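Local coordinates for protein EchA1_1 (Mycobacterium avium subsp. paratuberculosis, PDB 3R9T) that probably catalyses the reversible hydration of (2E)-enoyl-CoA to (3S)-3-hydroxyacyl-CoA in fatty acid metabolism, at residues E185-E188 / D194-L197. Residues are numbered along the deposited sequence; the frame is centred on the assembly and turned at random.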
loop_
_atom_site.group_PDB
_atom_site.type_symbol
_atom_site.label_atom_id
_atom_site.label_comp_id
_atom_site.label_asym_id
_atom_site.label_seq_id
_atom_site.Cartn_x
_atom_site.Cartn_y
_atom_site.Cartn_z
ATOM N N GLU B 185 10.549 11.645 -8.849
ATOM C CA GLU B 185 11.860 11.929 -9.382
ATOM C C GLU B 185 12.559 13.074 -8.651
ATOM O O GLU B 185 11.924 13.961 -8.084
ATOM C CB GLU B 185 11.723 12.145 -10.885
ATOM C CG GLU B 185 11.464 13.497 -11.314
ATOM C CD GLU B 185 11.675 13.643 -12.808
ATOM O OE1 GLU B 185 11.015 14.509 -13.371
ATOM O OE2 GLU B 185 12.473 12.901 -13.429
ATOM N N VAL B 186 13.884 12.978 -8.628
ATOM C CA VAL B 186 14.751 13.940 -7.994
ATOM C C VAL B 186 15.567 14.544 -9.106
ATOM O O VAL B 186 16.104 13.808 -9.948
ATOM C CB VAL B 186 15.659 13.280 -6.942
ATOM C CG1 VAL B 186 16.514 14.321 -6.260
ATOM C CG2 VAL B 186 14.799 12.573 -5.874
ATOM N N VAL B 187 15.650 15.870 -9.112
ATOM C CA VAL B 187 16.328 16.570 -10.179
ATOM C C VAL B 187 17.366 17.543 -9.658
ATOM O O VAL B 187 17.359 17.944 -8.495
ATOM C CB VAL B 187 15.319 17.295 -11.085
ATOM C CG1 VAL B 187 14.306 16.291 -11.645
ATOM C CG2 VAL B 187 14.622 18.433 -10.334
ATOM N N GLU B 188 18.275 17.903 -10.551
ATOM C CA GLU B 188 19.296 18.869 -10.222
ATOM C C GLU B 188 18.735 20.174 -9.698
ATOM O O GLU B 188 17.709 20.668 -10.173
ATOM C CB GLU B 188 20.161 19.149 -11.441
ATOM C CG GLU B 188 21.296 18.185 -11.605
ATOM C CD GLU B 188 22.416 18.818 -12.380
ATOM O OE1 GLU B 188 23.550 18.890 -11.854
ATOM O OE2 GLU B 188 22.143 19.293 -13.502
ATOM N N ASP B 194 11.147 22.971 -14.970
ATOM C CA ASP B 194 11.356 22.363 -16.283
ATOM C C ASP B 194 11.107 20.856 -16.274
ATOM O O ASP B 194 10.473 20.327 -17.189
ATOM C CB ASP B 194 12.762 22.648 -16.815
ATOM C CG ASP B 194 12.914 24.052 -17.360
ATOM O OD1 ASP B 194 11.899 24.727 -17.658
ATOM O OD2 ASP B 194 14.078 24.476 -17.507
ATOM N N ALA B 195 11.590 20.180 -15.231
ATOM C CA ALA B 195 11.397 18.741 -15.093
ATOM C C ALA B 195 9.918 18.408 -14.950
ATOM O O ALA B 195 9.424 17.435 -15.540
ATOM C CB ALA B 195 12.174 18.224 -13.899
ATOM N N ALA B 196 9.197 19.215 -14.179
ATOM C CA ALA B 196 7.761 18.983 -13.999
ATOM C C ALA B 196 6.973 19.219 -15.291
ATOM O O ALA B 196 6.026 18.506 -15.579
ATOM C CB ALA B 196 7.209 19.850 -12.873
ATOM N N LEU B 197 7.332 20.243 -16.051
ATOM C CA LEU B 197 6.692 20.481 -17.346
ATOM C C LEU B 197 6.960 19.330 -18.321
ATOM O O LEU B 197 6.094 18.982 -19.135
ATOM C CB LEU B 197 7.167 21.808 -17.940
ATOM C CG LEU B 197 6.639 23.049 -17.210
ATOM C CD1 LEU B 197 7.322 24.304 -17.788
ATOM C CD2 LEU B 197 5.117 23.178 -17.270
HETATM O O HOH W 1 10.788 15.116 -15.746
#
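The carboxylate of Glu185 is overlain by Val187 CG1, and Ala195 CB lies on the same side, beyond the OE1 end. Ala195 CB stands above the plane of the group, displaced outward past the oxygen, with Glu185 OE1 at 3.9 Å. Val187 CG1 is almost straight above the carboxylate carbon, 3.9 Å from Glu185 CD. The two methyls also touch each other, Val187 CG1 to Ala195 CB at 3.7 Å. A water meets Glu185 OE1 beyond the end of the group, and the angle from CD through OE1 to the water oxygen is 132°.

Glu185 gets there by an uncommon first torsion, with CG between the backbone N and the carbonyl carbon (chi1 90°) and an extended chain beyond. The carboxylate is thereby brought alongside Val187, two residues further along the strand. In Val187, CG1 is anti to the carbonyl carbon (chi1 -57°) and does the touching.

The water donates to Glu185 OE1 at a short 2.5 Å and to Ala195 O at 2.7 Å. It thus ties the side chain to a helix carbonyl. No direct hydrogen bond joins the two segments.

Strand 185-187 is an outermost strand of the main sheet of the crotonase fold, and a short connection leads from it into helix 192-204. Val127 of the adjoining parallel strand 125-129 touches Glu185, Val187 and Ala195. Further along the helix, Ala196 packs on strand 104-108 and Leu197 on strand 19-24.

Ala195 contributes only a methyl where the helix comes nearest the strand, Val187 CA and Ala195 CA being 7.3 Å apart. Glu185 has a long, weak ion pair with Arg164 of the second subunit. That pair and the water would at most modestly favour an ionised carboxylate, and the water distance is too short to weigh heavily.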